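Local coordinates for protein glycoside Hydrolase (Bacteroides uniformis, PDB 5TA0) that probably hydrolyses agarose chains in a human gut bacterium, here as an engineered variant with neoagarooctaose bound, at residues F145-T150 with T170-F175; D108-L113 with Y176-K181; S218-F223 with W264-D269. One frame throughout, in Å; residues are numbered along the deposited sequence. Where two conformers were deposited one is given.

Contact 1 (F145-T150 with T170-F175)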
loop_
_atom_site.group_PDB
_atom_site.type_symbol
_atom_site.label_atom_id
_atom_site.label_comp_id
_atom_site.label_asym_id
_atom_site.label_seq_id
_atom_site.Cartn_x
_atom_site.Cartn_y
_atom_site.Cartn_z
ATOM N N PHE A 145 -22.939 4.659 -8.361
ATOM C CA PHE A 145 -22.062 5.191 -9.426
ATOM C C PHE A 145 -21.915 4.239 -10.614
ATOM O O PHE A 145 -21.933 4.689 -11.768
ATOM C CB PHE A 145 -20.680 5.537 -8.826
ATOM C CG PHE A 145 -19.730 6.204 -9.795
ATOM C CD1 PHE A 145 -19.955 7.489 -10.239
ATOM C CD2 PHE A 145 -18.621 5.538 -10.256
ATOM C CE1 PHE A 145 -19.063 8.117 -11.101
ATOM C CE2 PHE A 145 -17.728 6.166 -11.124
ATOM C CZ PHE A 145 -17.955 7.447 -11.550
ATOM N N TYR A 146 -21.756 2.935 -10.371
ATOM C CA TYR A 146 -21.645 1.981 -11.480
ATOM C C TYR A 146 -23.040 1.820 -12.102
ATOM O O TYR A 146 -23.978 1.530 -11.392
ATOM C CB TYR A 146 -21.146 0.614 -11.059
ATOM C CG TYR A 146 -20.721 -0.244 -12.221
ATOM C CD1 TYR A 146 -19.630 0.109 -13.003
ATOM C CD2 TYR A 146 -21.404 -1.403 -12.574
ATOM C CE1 TYR A 146 -19.215 -0.680 -14.066
ATOM C CE2 TYR A 146 -20.970 -2.198 -13.629
ATOM C CZ TYR A 146 -19.877 -1.819 -14.371
ATOM O OH TYR A 146 -19.430 -2.580 -15.430
ATOM N N PRO A 147 -23.163 2.064 -13.411
ATOM C CA PRO A 147 -24.514 2.164 -13.985
ATOM C C PRO A 147 -25.097 0.803 -14.338
ATOM O O PRO A 147 -25.092 0.399 -15.500
ATOM C CB PRO A 147 -24.306 3.098 -15.188
ATOM C CG PRO A 147 -22.889 2.898 -15.582
ATOM C CD PRO A 147 -22.129 2.540 -14.347
ATOM N N ASP A 148 -25.581 0.104 -13.308
ATOM C CA ASP A 148 -26.190 -1.229 -13.421
ATOM C C ASP A 148 -27.705 -1.195 -13.231
ATOM O O ASP A 148 -28.323 -2.231 -13.026
ATOM C CB ASP A 148 -25.552 -2.191 -12.415
ATOM C CG ASP A 148 -25.779 -1.783 -10.970
ATOM O OD1 ASP A 148 -25.220 -2.442 -10.065
ATOM O OD2 ASP A 148 -26.483 -0.786 -10.692
ATOM N N GLY A 149 -28.305 -0.005 -13.267
ATOM C CA GLY A 149 -29.746 0.149 -13.054
ATOM C C GLY A 149 -30.112 0.523 -11.616
ATOM O O GLY A 149 -31.285 0.747 -11.336
ATOM N N THR A 150 -29.159 0.585 -10.690
ATOM C CA THR A 150 -29.477 0.947 -9.303
ATOM C C THR A 150 -29.946 2.396 -9.238
ATOM O O THR A 150 -29.252 3.319 -9.714
ATOM C CB THR A 150 -28.281 0.773 -8.378
ATOM O OG1 THR A 150 -27.816 -0.582 -8.443
ATOM C CG2 THR A 150 -28.648 1.103 -6.923
ATOM N N THR A 170 -20.700 7.325 -19.572
ATOM C CA THR A 170 -20.670 8.754 -19.895
ATOM C C THR A 170 -21.352 9.580 -18.800
ATOM O O THR A 170 -20.769 10.562 -18.325
ATOM C CB THR A 170 -21.274 9.013 -21.278
ATOM O OG1 THR A 170 -20.405 8.430 -22.278
ATOM C CG2 THR A 170 -21.448 10.471 -21.551
ATOM N N ALA A 171 -22.549 9.185 -18.387
ATOM C CA ALA A 171 -23.280 9.968 -17.385
ATOM C C ALA A 171 -22.604 9.915 -16.019
ATOM O O ALA A 171 -22.494 10.927 -15.334
ATOM C CB ALA A 171 -24.719 9.526 -17.284
ATOM N N SER A 172 -22.133 8.745 -15.624
ATOM C CA SER A 172 -21.391 8.593 -14.387
ATOM C C SER A 172 -20.157 9.498 -14.429
ATOM O O SER A 172 -19.867 10.213 -13.455
ATOM C CB SER A 172 -20.936 7.141 -14.208
ATOM O OG SER A 172 -22.064 6.275 -14.067
ATOM N N GLY A 173 -19.457 9.487 -15.565
ATOM C CA GLY A 173 -18.276 10.322 -15.713
ATOM C C GLY A 173 -18.544 11.825 -15.669
ATOM O O GLY A 173 -17.775 12.579 -15.096
ATOM N N GLU A 174 -19.616 12.231 -16.321
ATOM C CA GLU A 174 -20.006 13.632 -16.289
ATOM C C GLU A 174 -20.339 14.044 -14.864
ATOM O O GLU A 174 -19.940 15.115 -14.422
ATOM C CB GLU A 174 -21.174 13.918 -17.222
ATOM C CG GLU A 174 -21.582 15.371 -17.176
ATOM C CD GLU A 174 -22.731 15.741 -18.083
ATOM O OE1 GLU A 174 -23.554 16.560 -17.629
ATOM O OE2 GLU A 174 -22.775 15.294 -19.244
ATOM N N PHE A 175 -21.087 13.203 -14.141
ATOM C CA PHE A 175 -21.345 13.490 -12.738
ATOM C C PHE A 175 -20.016 13.726 -12.003
ATOM O O PHE A 175 -19.864 14.685 -11.235
ATOM C CB PHE A 175 -22.145 12.342 -12.070
ATOM C CG PHE A 175 -22.065 12.394 -10.568
ATOM C CD1 PHE A 175 -22.812 13.327 -9.835
ATOM C CD2 PHE A 175 -21.182 11.583 -9.883
ATOM C CE1 PHE A 175 -22.642 13.432 -8.462
ATOM C CE2 PHE A 175 -21.023 11.704 -8.518
ATOM C CZ PHE A 175 -21.759 12.607 -7.815
#

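Contact 2 (D108-L113 with Y176-K181)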
loop_
_atom_site.group_PDB
_atom_site.type_symbol
_atom_site.label_atom_id
_atom_site.label_comp_id
_atom_site.label_asym_id
_atom_site.label_seq_id
_atom_site.Cartn_x
_atom_site.Cartn_y
_atom_site.Cartn_z
ATOM N N ASP A 108 -27.659 21.809 -12.930
ATOM C CA ASP A 108 -27.995 22.896 -11.995
ATOM C C ASP A 108 -28.125 22.399 -10.566
ATOM O O ASP A 108 -27.599 23.006 -9.640
ATOM C CB ASP A 108 -29.307 23.571 -12.404
ATOM C CG ASP A 108 -29.203 24.341 -13.688
ATOM O OD1 ASP A 108 -28.173 24.986 -13.963
ATOM O OD2 ASP A 108 -30.199 24.332 -14.440
ATOM N N ASP A 109 -28.841 21.297 -10.358
ATOM C CA ASP A 109 -29.000 20.781 -9.015
ATOM C C ASP A 109 -27.656 20.280 -8.465
ATOM O O ASP A 109 -27.343 20.457 -7.283
ATOM C CB ASP A 109 -30.021 19.671 -8.929
ATOM C CG ASP A 109 -30.466 19.429 -7.518
ATOM O OD1 ASP A 109 -30.864 20.414 -6.818
ATOM O OD2 ASP A 109 -30.459 18.278 -7.050
ATOM N N LEU A 110 -26.853 19.689 -9.326
ATOM C CA LEU A 110 -25.507 19.278 -8.903
ATOM C C LEU A 110 -24.666 20.466 -8.460
ATOM O O LEU A 110 -24.032 20.435 -7.411
ATOM C CB LEU A 110 -24.837 18.514 -10.037
ATOM C CG LEU A 110 -23.466 17.909 -9.755
ATOM C CD1 LEU A 110 -23.433 17.049 -8.487
ATOM C CD2 LEU A 110 -23.057 17.069 -10.944
ATOM N N ALA A 111 -24.681 21.533 -9.251
ATOM C CA ALA A 111 -23.974 22.756 -8.850
ATOM C C ALA A 111 -24.498 23.293 -7.505
ATOM O O ALA A 111 -23.695 23.733 -6.663
ATOM C CB ALA A 111 -24.071 23.822 -9.929
ATOM N N ARG A 112 -25.806 23.232 -7.287
ATOM C CA ARG A 112 -26.409 23.730 -6.052
ATOM C C ARG A 112 -25.983 22.919 -4.828
ATOM O O ARG A 112 -25.598 23.484 -3.798
ATOM C CB ARG A 112 -27.932 23.747 -6.172
ATOM C CG ARG A 112 -28.636 24.420 -5.006
ATOM C CD ARG A 112 -30.147 24.221 -5.066
ATOM N NE ARG A 112 -30.571 22.816 -5.077
ATOM C CZ ARG A 112 -30.778 22.071 -3.989
ATOM N NH1 ARG A 112 -30.576 22.591 -2.783
ATOM N NH2 ARG A 112 -31.182 20.809 -4.097
ATOM N N LEU A 113 -26.025 21.596 -4.933
ATOM C CA LEU A 113 -25.605 20.745 -3.813
ATOM C C LEU A 113 -24.117 20.917 -3.518
ATOM O O LEU A 113 -23.704 21.033 -2.358
ATOM C CB LEU A 113 -25.902 19.275 -4.089
ATOM C CG LEU A 113 -27.381 18.914 -4.086
ATOM C CD1 LEU A 113 -27.554 17.449 -4.420
ATOM C CD2 LEU A 113 -28.049 19.201 -2.758
ATOM N N TYR A 176 -19.079 12.797 -12.169
ATOM C CA TYR A 176 -17.817 12.885 -11.408
ATOM C C TYR A 176 -17.029 14.142 -11.776
ATOM O O TYR A 176 -16.527 14.868 -10.906
ATOM C CB TYR A 176 -17.002 11.623 -11.659
ATOM C CG TYR A 176 -15.885 11.280 -10.694
ATOM C CD1 TYR A 176 -15.698 11.916 -9.452
ATOM C CD2 TYR A 176 -15.024 10.230 -11.004
ATOM C CE1 TYR A 176 -14.705 11.502 -8.569
ATOM C CE2 TYR A 176 -14.039 9.813 -10.115
ATOM C CZ TYR A 176 -13.872 10.460 -8.909
ATOM O OH TYR A 176 -12.921 10.089 -7.994
ATOM N N GLY A 177 -16.906 14.405 -13.074
ATOM C CA GLY A 177 -16.179 15.609 -13.518
ATOM C C GLY A 177 -16.845 16.893 -13.034
ATOM O O GLY A 177 -16.161 17.803 -12.563
ATOM N N ARG A 178 -18.167 16.974 -13.124
ATOM C CA ARG A 178 -18.877 18.177 -12.662
ATOM C C ARG A 178 -18.753 18.324 -11.157
ATOM O O ARG A 178 -18.559 19.413 -10.645
ATOM C CB ARG A 178 -20.335 18.172 -13.074
ATOM C CG ARG A 178 -20.586 18.391 -14.555
ATOM C CD ARG A 178 -22.084 18.445 -14.792
ATOM N NE ARG A 178 -22.391 18.764 -16.173
ATOM C CZ ARG A 178 -22.299 19.971 -16.711
ATOM N NH1 ARG A 178 -21.977 21.006 -15.970
ATOM N NH2 ARG A 178 -22.537 20.118 -18.016
ATOM N N TYR A 179 -18.861 17.220 -10.425
ATOM C CA TYR A 179 -18.726 17.279 -8.976
ATOM C C TYR A 179 -17.400 17.929 -8.588
ATOM O O TYR A 179 -17.344 18.831 -7.727
ATOM C CB TYR A 179 -18.797 15.852 -8.376
ATOM C CG TYR A 179 -18.630 15.832 -6.877
ATOM C CD1 TYR A 179 -17.367 15.727 -6.308
ATOM C CD2 TYR A 179 -19.726 15.971 -6.051
ATOM C CE1 TYR A 179 -17.195 15.775 -4.930
ATOM C CE2 TYR A 179 -19.586 15.969 -4.666
ATOM C CZ TYR A 179 -18.323 15.891 -4.112
ATOM O OH TYR A 179 -18.148 15.914 -2.754
ATOM N N ILE A 180 -16.323 17.445 -9.170
ATOM C CA ILE A 180 -14.976 17.930 -8.856
ATOM C C ILE A 180 -14.892 19.426 -9.179
ATOM O O ILE A 180 -14.440 20.230 -8.351
ATOM C CB ILE A 180 -13.884 17.126 -9.592
ATOM C CG1 ILE A 180 -13.856 15.662 -9.134
ATOM C CG2 ILE A 180 -12.507 17.757 -9.415
ATOM C CD1 ILE A 180 -13.238 14.736 -10.154
ATOM N N LYS A 181 -15.385 19.808 -10.356
ATOM C CA LYS A 181 -15.312 21.206 -10.797
ATOM C C LYS A 181 -16.128 22.139 -9.912
ATOM O O LYS A 181 -15.700 23.267 -9.636
ATOM C CB LYS A 181 -15.817 21.268 -12.224
ATOM C CG LYS A 181 -15.812 22.675 -12.824
ATOM C CD LYS A 181 -16.222 22.607 -14.292
ATOM C CE LYS A 181 -16.323 23.995 -14.950
ATOM N NZ LYS A 181 -17.483 24.798 -14.476
#

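Contact 3 (S218-F223 with W264-D269). With SO4 (sulfate ion), chain G.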
loop_
_atom_site.group_PDB
_atom_site.type_symbol
_atom_site.label_atom_id
_atom_site.label_comp_id
_atom_site.label_asym_id
_atom_site.label_seq_id
_atom_site.Cartn_x
_atom_site.Cartn_y
_atom_site.Cartn_z
ATOM N N SER A 218 -20.236 -8.451 -17.035
ATOM C CA SER A 218 -18.968 -8.377 -17.761
ATOM C C SER A 218 -17.836 -7.689 -16.982
ATOM O O SER A 218 -17.992 -6.573 -16.457
ATOM C CB SER A 218 -19.148 -7.691 -19.127
ATOM O OG SER A 218 -17.915 -7.312 -19.696
ATOM N N ILE A 219 -16.685 -8.350 -16.948
ATOM C CA ILE A 219 -15.490 -7.828 -16.296
ATOM C C ILE A 219 -14.823 -6.788 -17.200
ATOM O O ILE A 219 -14.435 -5.692 -16.720
ATOM C CB ILE A 219 -14.531 -8.991 -15.980
ATOM C CG1 ILE A 219 -15.122 -9.871 -14.879
ATOM C CG2 ILE A 219 -13.141 -8.493 -15.613
ATOM C CD1 ILE A 219 -14.405 -11.188 -14.684
ATOM N N THR A 220 -14.668 -7.061 -18.492
ATOM C CA THR A 220 -14.021 -6.092 -19.357
ATOM C C THR A 220 -14.835 -4.799 -19.558
ATOM O O THR A 220 -14.263 -3.733 -19.817
ATOM C CB THR A 220 -13.560 -6.686 -20.689
ATOM O OG1 THR A 220 -14.665 -7.133 -21.466
ATOM C CG2 THR A 220 -12.600 -7.834 -20.486
ATOM N N LYS A 221 -16.159 -4.879 -19.445
ATOM C CA LYS A 221 -16.982 -3.683 -19.488
ATOM C C LYS A 221 -16.591 -2.700 -18.372
ATOM O O LYS A 221 -16.567 -1.491 -18.599
ATOM C CB LYS A 221 -18.453 -4.061 -19.388
ATOM C CG LYS A 221 -19.431 -2.931 -19.619
ATOM C CD LYS A 221 -20.867 -3.427 -19.452
ATOM C CE LYS A 221 -21.879 -2.446 -19.979
ATOM N NZ LYS A 221 -23.261 -2.764 -19.494
ATOM N N LEU A 222 -16.311 -3.211 -17.182
ATOM C CA LEU A 222 -15.839 -2.370 -16.085
ATOM C C LEU A 222 -14.507 -1.707 -16.437
ATOM O O LEU A 222 -14.275 -0.523 -16.150
ATOM C CB LEU A 222 -15.684 -3.194 -14.821
ATOM C CG LEU A 222 -14.836 -2.524 -13.747
ATOM C CD1 LEU A 222 -15.632 -1.440 -13.035
ATOM C CD2 LEU A 222 -14.329 -3.579 -12.792
ATOM N N PHE A 223 -13.626 -2.454 -17.102
ATOM C CA PHE A 223 -12.353 -1.849 -17.523
ATOM C C PHE A 223 -12.549 -0.736 -18.553
ATOM O O PHE A 223 -11.925 0.335 -18.448
ATOM C CB PHE A 223 -11.382 -2.954 -17.970
ATOM C CG PHE A 223 -11.110 -3.979 -16.922
ATOM C CD1 PHE A 223 -11.182 -3.680 -15.554
ATOM C CD2 PHE A 223 -10.771 -5.284 -17.274
ATOM C CE1 PHE A 223 -10.918 -4.626 -14.605
ATOM C CE2 PHE A 223 -10.502 -6.237 -16.318
ATOM C CZ PHE A 223 -10.576 -5.910 -14.968
ATOM N N TRP A 264 -6.417 -8.193 -14.129
ATOM C CA TRP A 264 -5.338 -7.197 -14.299
ATOM C C TRP A 264 -4.699 -7.174 -15.688
ATOM O O TRP A 264 -4.408 -6.088 -16.216
ATOM C CB TRP A 264 -4.284 -7.260 -13.166
ATOM C CG TRP A 264 -4.639 -6.269 -12.087
ATOM C CD1 TRP A 264 -5.393 -6.495 -10.975
ATOM C CD2 TRP A 264 -4.367 -4.878 -12.115
ATOM N NE1 TRP A 264 -5.556 -5.324 -10.260
ATOM C CE2 TRP A 264 -4.949 -4.315 -10.952
ATOM C CE3 TRP A 264 -3.640 -4.052 -12.981
ATOM C CZ2 TRP A 264 -4.906 -2.953 -10.689
ATOM C CZ3 TRP A 264 -3.585 -2.697 -12.700
ATOM C CH2 TRP A 264 -4.200 -2.169 -11.556
ATOM N N LYS A 265 -4.499 -8.338 -16.311
ATOM C CA LYS A 265 -3.973 -8.346 -17.677
ATOM C C LYS A 265 -4.884 -7.532 -18.613
ATOM O O LYS A 265 -4.415 -6.699 -19.392
ATOM C CB LYS A 265 -3.780 -9.780 -18.187
ATOM C CG LYS A 265 -3.121 -9.896 -19.570
ATOM C CD LYS A 265 -4.197 -10.126 -20.637
ATOM C CE LYS A 265 -3.742 -10.727 -21.974
ATOM N NZ LYS A 265 -2.954 -9.854 -22.857
ATOM N N GLN A 266 -6.186 -7.810 -18.561
ATOM C CA GLN A 266 -7.156 -7.111 -19.385
ATOM C C GLN A 266 -7.286 -5.647 -19.042
ATOM O O GLN A 266 -7.469 -4.824 -19.941
ATOM C CB GLN A 266 -8.543 -7.781 -19.303
ATOM C CG GLN A 266 -8.594 -9.246 -19.718
ATOM C CD GLN A 266 -8.056 -9.501 -21.108
ATOM O OE1 GLN A 266 -8.261 -8.710 -22.031
ATOM N NE2 GLN A 266 -7.319 -10.586 -21.251
ATOM N N PHE A 267 -7.220 -5.300 -17.749
ATOM C CA PHE A 267 -7.305 -3.902 -17.376
ATOM C C PHE A 267 -6.123 -3.097 -17.950
ATOM O O PHE A 267 -6.307 -2.028 -18.524
ATOM C CB PHE A 267 -7.356 -3.739 -15.866
ATOM C CG PHE A 267 -7.426 -2.308 -15.411
ATOM C CD1 PHE A 267 -8.514 -1.507 -15.690
ATOM C CD2 PHE A 267 -6.391 -1.754 -14.675
ATOM C CE1 PHE A 267 -8.594 -0.198 -15.236
ATOM C CE2 PHE A 267 -6.452 -0.438 -14.244
ATOM C CZ PHE A 267 -7.538 0.339 -14.515
ATOM N N ILE A 268 -4.917 -3.666 -17.865
ATOM C CA ILE A 268 -3.758 -3.016 -18.452
ATOM C C ILE A 268 -3.948 -2.901 -19.965
ATOM O O ILE A 268 -3.670 -1.831 -20.526
ATOM C CB ILE A 268 -2.460 -3.759 -18.051
ATOM C CG1 ILE A 268 -2.206 -3.548 -16.540
ATOM C CG2 ILE A 268 -1.273 -3.346 -18.900
ATOM C CD1 ILE A 268 -1.145 -4.452 -15.938
ATOM N N ASP A 269 -4.416 -3.979 -20.612
ATOM C CA ASP A 269 -4.587 -3.952 -22.069
ATOM C C ASP A 269 -5.646 -2.962 -22.541
ATOM O O ASP A 269 -5.493 -2.352 -23.584
ATOM C CB ASP A 269 -4.975 -5.333 -22.584
ATOM C CG ASP A 269 -3.852 -6.346 -22.529
ATOM O OD1 ASP A 269 -2.682 -5.997 -22.241
ATOM O OD2 ASP A 269 -4.137 -7.538 -22.753
HETATM S S SO4 G . -23.425 -6.078 -18.298
HETATM O O1 SO4 G . -22.803 -5.096 -17.333
HETATM O O2 SO4 G . -22.451 -7.198 -18.526
HETATM O O3 SO4 G . -24.711 -6.624 -17.752
HETATM O O4 SO4 G . -23.663 -5.484 -19.662
#

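Contact 1 (F145-T150 with T170-F175)
Ser172 sits over one face of the Phe145 ring and bonds to the backbone carbonyl of the same residue. Its CB stands 4.1 Å from the centroid of the Phe145 ring and 25° off the ring normal, displaced toward the rim, which is CH-pi geometry. From there Ser172 OG donates to Phe145 O over 2.8 Å; the C=O...O angle of 167° shows the hydroxyl arriving almost straight at the end of the carbonyl. The ring can lie under the serine because Phe145 CG is anti to its backbone N (chi1 -175°), which swings the ring toward helix 170-183. Its CE1 corner meets that helix twice: Phe145 CE1 comes within 3.3 Å of Ser172 O, and the same atom faces Phe175 CD2 at 4.2 Å, the two rings meeting rim against rim near their planes rather than stacking. Pro147 closes over the hydroxyl, its CD 3.7 Å from Ser172 OG. Trimming Phe145 to an alanine would probably open a gap under Ser172 CB and take a rim neighbour from Phe175. Beyond Pro147, the centre of an inverse gamma turn, Asp148 OD2 accepts from Thr150 N (3.0 Å), an Asx turn, and also from Thr150 OG1 (2.6 Å), both on one face of the carboxylate plane. Ile229 and Leu92, from two other helices, also touch Phe145. The arrangement belongs to a beta-alpha connection of an alpha/beta barrel: the loop following strand 134-140 folds back on the first turns of the helix it leads to.

Contact 2 (D108-L113 with Y176-K181)
Leu110 and Arg178 meet without using the face of any flat group: the leucine methyl CD2 lies 3.6 Å from Arg178 CB, while the guanidinium is carried well beyond, with its CZ 6.5 Å from that methyl. The ring of Tyr179 lies near the other methyl, with its CD2 4.6 Å from Leu110 CD1, a looser approach. The guanidinium of Arg112 is engaged at its edge, on the side of its own helix away from the contact. In the conformer described, one of two, Asp109 OD1 lies in its plane and takes both NH2 (2.8 Å) and NE (3.0 Å), a side-on salt bridge to a single oxygen; this is evidence for that conformer only, and the bridge is doubtful for the other.

Leu110 CG is anti to the backbone N (chi1 -175°), an orientation that carries CD2 to the facing helix, 4.2 Å from Tyr179 N. Arg178 has CG beside its backbone N (chi1 -71°) and runs extended to NE, which forms a salt bridge with Glu174 one turn earlier; its charge is thus engaged within helix 170-183 and takes no part in the apolar touch. No hydrogen bond joins the two segments, and 117 Å² is buried between them, with a closest CA pair, Leu110 and Tyr179, 7.1 Å apart. Helix 86-94 completes the surroundings: Val91 touches Leu110, and Met87 and Ile88 touch Tyr179. This is apolar helix-to-helix packing in the helical layer of an alpha/beta barrel, joining helix 107-123, which comes after strand 80-84 and helix 86-94, to helix 170-183, which comes after the adjacent strand 134-140.

Contact 3 (S218-F223 with W264-D269)
Phe223 and Phe267 carry this contact, and their first torsions differ. Phe223 has CG beside its backbone N (chi1 -58°), which turns the ring broadside to helix 264-271. Phe267 CB then sits 3.7 Å from the Phe223 ring centroid, almost on its normal, a CH-pi contact; the opposite face is covered by Ile219 O. In Phe267, CG is anti to the backbone N, which brings an edge of its ring toward the Phe223 face. The result is an offset edge-to-face pair, centroids of the Phe223 and Phe267 rings 5.3 Å apart and planes at 60°, closest at 3.4 Å between the two CD1 atoms. Gln266 offers CB to Phe223 CE2 at 3.9 Å, then bends at chi2 so that its amide turns away to Asn261 O.

At the helix start Ser218 is the N-cap, its OG accepting from Lys221 N at 3.0 Å. A sulfate, probably from the crystallisation liquor, is held by Ser218 N (2.9 Å to O2) and by the extended Lys221, whose NZ lies 2.8 Å from O4. The contact thus joins helices 219-236 and 264-271, whose short segments approach to 9.4 Å with axes 37° apart, beside strand 242-247, which brings Tyr245 to Phe223.

Contacts 1 and 2 are buried and share helix 170-183, whose first turns meet the loop 145-150 and whose later turns meet helix 107-123. They touch each other, with Phe175 CE1 of contact 1 at 3.7 Å from Leu110 CD1 of contact 2. Contact 3, only partly buried, joins a different helix pair; it reaches contact 1 through Tyr146 OH, 3.6 Å from Leu222 N, but stays about 12 Å from contact 2 at nearest atoms. The chemistry follows the place: a loop meeting a helix start uses a polar bond to a backbone carbonyl, while the two helix-helix contacts have no hydrogen bond across, relying on aliphatic groups in contact 2 and an offset edge-to-face ring pair with a CH-pi contact in contact 3.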